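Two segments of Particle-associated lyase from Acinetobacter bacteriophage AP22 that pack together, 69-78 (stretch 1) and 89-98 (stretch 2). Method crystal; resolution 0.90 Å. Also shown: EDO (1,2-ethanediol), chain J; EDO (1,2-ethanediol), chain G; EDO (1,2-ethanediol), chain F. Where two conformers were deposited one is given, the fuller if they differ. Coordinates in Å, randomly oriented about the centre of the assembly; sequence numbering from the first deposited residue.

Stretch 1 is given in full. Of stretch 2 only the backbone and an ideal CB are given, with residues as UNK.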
# COMPACT_ATOMS: atom_id res chain seq x y z
N VAL A 69 -36.49 -26.64 10.60
CA VAL A 69 -35.78 -26.72 9.32
C VAL A 69 -34.34 -27.21 9.55
O VAL A 69 -33.93 -28.16 8.84
CB VAL A 69 -35.78 -25.34 8.62
CG1 VAL A 69 -34.84 -25.37 7.42
CG2 VAL A 69 -37.18 -24.92 8.20
N LYS A 70 -33.64 -26.63 10.48
CA LYS A 70 -32.24 -27.02 10.71
C LYS A 70 -32.18 -28.42 11.31
O LYS A 70 -31.29 -29.20 10.99
CB LYS A 70 -31.45 -26.00 11.51
CG LYS A 70 -31.65 -25.90 12.95
CD LYS A 70 -30.88 -24.75 13.64
CE LYS A 70 -30.91 -24.95 15.18
NZ LYS A 70 -30.12 -26.09 15.64
N SER A 71 -33.15 -28.80 12.14
CA SER A 71 -33.16 -30.11 12.75
C SER A 71 -33.43 -31.18 11.69
O SER A 71 -33.01 -32.37 11.78
CB SER A 71 -34.24 -30.19 13.81
OG SER A 71 -33.88 -29.40 14.94
N ASP A 72 -34.17 -30.81 10.67
CA ASP A 72 -34.47 -31.71 9.61
C ASP A 72 -33.19 -31.87 8.71
O ASP A 72 -33.34 -32.72 7.83
CB ASP A 72 -35.69 -31.28 8.79
CG ASP A 72 -37.02 -31.43 9.51
OD1 ASP A 72 -37.10 -32.09 10.58
OD2 ASP A 72 -38.03 -30.89 8.97
N GLY A 73 -32.17 -31.14 8.94
CA GLY A 73 -31.00 -31.28 8.08
C GLY A 73 -31.14 -30.63 6.72
O GLY A 73 -30.42 -30.99 5.77
N VAL A 74 -32.08 -29.68 6.55
CA VAL A 74 -32.22 -28.92 5.29
C VAL A 74 -30.92 -28.20 5.12
O VAL A 74 -30.48 -27.52 6.07
CB VAL A 74 -33.41 -27.98 5.37
CG1 VAL A 74 -33.37 -26.93 4.25
CG2 VAL A 74 -34.71 -28.78 5.32
N LYS A 75 -30.31 -28.27 3.95
CA LYS A 75 -29.02 -27.62 3.72
C LYS A 75 -29.08 -26.33 2.94
O LYS A 75 -28.01 -25.67 2.79
CB LYS A 75 -28.09 -28.60 3.00
CG LYS A 75 -27.71 -29.82 3.83
CD LYS A 75 -27.19 -31.03 3.19
CE LYS A 75 -26.79 -32.04 4.28
NZ LYS A 75 -27.97 -32.56 5.06
N LYS A 76 -30.26 -25.95 2.48
CA LYS A 76 -30.37 -24.67 1.78
C LYS A 76 -31.82 -24.27 1.88
O LYS A 76 -32.71 -24.98 1.39
CB LYS A 76 -29.89 -24.85 0.35
CG LYS A 76 -29.83 -23.58 -0.45
CD LYS A 76 -29.22 -23.85 -1.81
CE LYS A 76 -29.16 -22.66 -2.69
NZ LYS A 76 -28.34 -22.87 -3.95
N LEU A 77 -32.06 -23.11 2.50
CA LEU A 77 -33.42 -22.64 2.73
C LEU A 77 -33.66 -21.31 2.01
O LEU A 77 -32.92 -20.33 2.25
CB LEU A 77 -33.68 -22.44 4.22
CG LEU A 77 -35.10 -21.95 4.59
CD1 LEU A 77 -36.13 -23.02 4.31
CD2 LEU A 77 -35.13 -21.46 6.02
N HIS A 78 -34.68 -21.27 1.18
CA HIS A 78 -35.12 -20.04 0.51
C HIS A 78 -36.19 -19.38 1.36
O HIS A 78 -37.10 -20.06 1.85
CB HIS A 78 -35.67 -20.37 -0.88
CG HIS A 78 -34.64 -20.89 -1.80
ND1 HIS A 78 -34.17 -22.16 -1.83
CD2 HIS A 78 -33.97 -20.17 -2.76
CE1 HIS A 78 -33.18 -22.19 -2.81
NE2 HIS A 78 -33.10 -21.01 -3.37
N UNK A 89 -32.95 -17.57 20.49
CA UNK A 89 -31.57 -17.67 20.02
C UNK A 89 -31.47 -18.95 19.21
O UNK A 89 -31.60 -20.04 19.76
CB UNK A 89 -30.57 -17.66 21.18
N UNK A 90 -31.28 -18.82 17.90
CA UNK A 90 -31.22 -19.94 16.98
C UNK A 90 -29.72 -20.32 16.86
O UNK A 90 -28.92 -19.51 16.41
CB UNK A 90 -31.84 -19.59 15.63
N UNK A 91 -29.40 -21.54 17.27
CA UNK A 91 -28.02 -22.03 17.35
C UNK A 91 -27.80 -23.03 16.24
O UNK A 91 -28.28 -24.16 16.28
CB UNK A 91 -27.72 -22.66 18.71
N UNK A 92 -27.10 -22.60 15.20
CA UNK A 92 -26.73 -23.46 14.09
C UNK A 92 -25.41 -24.14 14.43
O UNK A 92 -24.42 -23.48 14.70
CB UNK A 92 -26.63 -22.67 12.78
N UNK A 93 -25.40 -25.47 14.40
CA UNK A 93 -24.22 -26.26 14.67
C UNK A 93 -23.86 -27.21 13.54
O UNK A 93 -22.93 -27.97 13.70
CB UNK A 93 -24.42 -27.05 15.96
N UNK A 94 -24.60 -27.16 12.46
CA UNK A 94 -24.32 -27.86 11.23
C UNK A 94 -24.37 -26.85 10.08
O UNK A 94 -25.01 -25.79 10.19
CB UNK A 94 -25.31 -29.01 11.01
N UNK A 95 -23.72 -27.18 8.97
CA UNK A 95 -23.74 -26.35 7.79
C UNK A 95 -25.17 -25.96 7.43
O UNK A 95 -26.07 -26.78 7.51
CB UNK A 95 -23.07 -27.07 6.62
N UNK A 96 -25.36 -24.71 7.00
CA UNK A 96 -26.67 -24.20 6.66
C UNK A 96 -26.49 -23.03 5.73
O UNK A 96 -25.59 -22.23 5.95
CB UNK A 96 -27.46 -23.80 7.91
N UNK A 97 -27.37 -22.89 4.75
CA UNK A 97 -27.34 -21.78 3.80
C UNK A 97 -28.71 -21.14 3.68
O UNK A 97 -29.69 -21.85 3.38
CB UNK A 97 -26.86 -22.26 2.43
N UNK A 98 -28.78 -19.84 3.89
CA UNK A 98 -29.96 -19.05 3.56
C UNK A 98 -29.83 -18.45 2.16
O UNK A 98 -28.78 -17.91 1.79
CB UNK A 98 -30.17 -17.94 4.60
C1 EDO J . -32.83 -28.24 0.30
O1 EDO J . -31.48 -28.24 0.79
C2 EDO J . -33.46 -29.59 0.44
O2 EDO J . -33.62 -29.95 1.80
C1 EDO G . -39.43 -18.01 -1.52
O1 EDO G . -39.22 -18.91 -0.51
C2 EDO G . -38.18 -17.17 -1.87
O2 EDO G . -37.18 -17.92 -2.50
C1 EDO F . -42.47 -30.08 8.92
O1 EDO F . -43.39 -30.84 9.72
C2 EDO F . -41.27 -30.91 8.63
O2 EDO F . -40.56 -31.21 9.80

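Position 89 is strand, and its ideal CB has nothing of stretch 1 within 5.5 Å. Stretch 1 sets no rule here, so most strand-tolerant side chains would do; the deposited residue is Leu 89, which makes no contact with it.

At position 90 the CB points sideways and lies 5.5 Å from Lys 70 CE. What stretch 1 offers is the greasy methylene part of a long lysine, which suits a medium aliphatic: valine, isoleucine, leucine or methionine. Ile 90 is deposited, and its CG2 rests 4.1 Å from Lys 70 CD.

Position 91 presents its backbone first. Its carbonyl O accepts a hydrogen bond from Lys 70 NZ at 2.7 Å, a bond any residue could provide. The CB, 5.2 Å from Lys 70 NZ, sits near a positive charge, so an acid or a neutral polar group would be reasonable. The residue is Glu 91, but the end of its side chain leads away, and it is the main-chain oxygen that holds the lysine.

At position 92 the CB points sideways, 4.8 Å from Lys 70 CD, and the methylenes of Lys 70 are offered again. A large apolar group, aliphatic or aromatic, could cover them. Phe 92 does so: its chi1 of -57° (m) brings the ring nearer, with CD2 3.9 Å from Lys 70 CD.

Positions 93 to 95 form the loop between two strands. At 93 nothing of stretch 1 lies within 5.5 Å of the CB, so little is prescribed; polar residues are one common choice for such a loop. Thr 93 is found, and water 1 accepts from Thr 93 N and Lys 70 NZ at 2.9 Å each. Position 94 has the same open space; Asp 94 makes no contact. So has 95, where size is again not limited; it is Asp 95, and water 2 donates to Asp 95 O and Val 74 O at 2.7 Å each.

Position 96 has its CB 5.1 Å from Val 74 O. Beyond lie Val 69, the base of Lys 70 and Leu 77, an apolar hollow too distant for a short side chain to fill. Leucine or methionine could reach part of it; an aromatic reaches further. Phe 96, with chi1 at -167° (t), sends its ring inward: CZ is 3.8 Å from Leu 77 CB, and CE2 is 3.9 Å from Val 69 CG1, which lies at the ring edge.

At position 97 the backbone does much of the work. Its O accepts from Leu 77 N at 2.8 Å and takes a CA-H...O contact from Lys 76 CA at 3.3 Å. The CB runs beside Lys 76, so a long acid or amide, or an aliphatic along the lysine methylenes, would fit. Glu 97 is extended; its OE1 is 4.5 Å from Lys 76 NZ, beyond a salt bridge, and water 4 lies between the two, accepting from Lys 76 NZ at 2.8 Å and sitting 2.7 Å from Glu 97 OE1.

Position 98 pairs with Leu 77 in a parallel bridge, side chains on the same face. Any bulky apolar residue suits; Phe 98 places CE1 4.2 Å from Leu 77 CD2.

Stretch 2 (89-98) LIEFTDDFEF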
# COMPACT_ATOMS: atom_id res chain seq x y z
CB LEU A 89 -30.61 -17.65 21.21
CG LEU A 89 -29.14 -17.84 20.83
CD1 LEU A 89 -28.65 -16.71 19.92
CD2 LEU A 89 -28.29 -17.88 22.09
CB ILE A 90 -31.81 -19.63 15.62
CG1 ILE A 90 -33.18 -18.98 15.74
CG2 ILE A 90 -31.83 -20.88 14.75
CD1 ILE A 90 -34.24 -19.84 16.42
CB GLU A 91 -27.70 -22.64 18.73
CG GLU A 91 -27.82 -21.61 19.84
CD GLU A 91 -27.46 -22.14 21.21
OE1 GLU A 91 -26.35 -22.67 21.33
OE2 GLU A 91 -28.20 -22.04 22.22
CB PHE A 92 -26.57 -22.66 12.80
CG PHE A 92 -27.78 -21.86 12.38
CD1 PHE A 92 -28.05 -20.57 12.87
CD2 PHE A 92 -28.69 -22.41 11.46
CE1 PHE A 92 -29.15 -19.90 12.48
CE2 PHE A 92 -29.81 -21.71 11.08
CZ PHE A 92 -30.03 -20.44 11.57
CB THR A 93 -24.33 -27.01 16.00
OG1 THR A 93 -25.50 -27.87 15.93
CG2 THR A 93 -24.58 -26.10 17.16
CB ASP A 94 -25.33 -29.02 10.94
CG ASP A 94 -24.92 -30.19 11.83
OD1 ASP A 94 -23.79 -30.74 11.62
OD2 ASP A 94 -25.63 -30.56 12.74
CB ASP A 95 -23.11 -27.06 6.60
CG ASP A 95 -21.67 -27.46 6.82
OD1 ASP A 95 -20.99 -26.91 7.69
OD2 ASP A 95 -21.22 -28.36 6.02
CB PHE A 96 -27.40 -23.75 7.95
CG PHE A 96 -28.86 -23.49 7.75
CD1 PHE A 96 -29.34 -22.25 7.40
CD2 PHE A 96 -29.76 -24.54 7.91
CE1 PHE A 96 -30.73 -22.04 7.22
CE2 PHE A 96 -31.10 -24.32 7.74
CZ PHE A 96 -31.60 -23.09 7.38
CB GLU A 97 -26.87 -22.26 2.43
CG GLU A 97 -26.87 -21.15 1.38
CD GLU A 97 -26.28 -21.49 0.04
OE1 GLU A 97 -25.94 -22.67 -0.19
OE2 GLU A 97 -26.15 -20.55 -0.81
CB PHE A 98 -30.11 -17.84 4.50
CG PHE A 98 -30.62 -18.17 5.87
CD1 PHE A 98 -32.01 -18.26 6.10
CD2 PHE A 98 -29.77 -18.36 6.97
CE1 PHE A 98 -32.49 -18.48 7.36
CE2 PHE A 98 -30.29 -18.60 8.24
CZ PHE A 98 -31.65 -18.65 8.44
O HOH W 1 -27.96 -26.71 13.87
O HOH W 2 -28.32 -28.24 7.45
O HOH W 3 -26.06 -25.31 0.57
O HOH W 4 -25.93 -23.53 -2.78
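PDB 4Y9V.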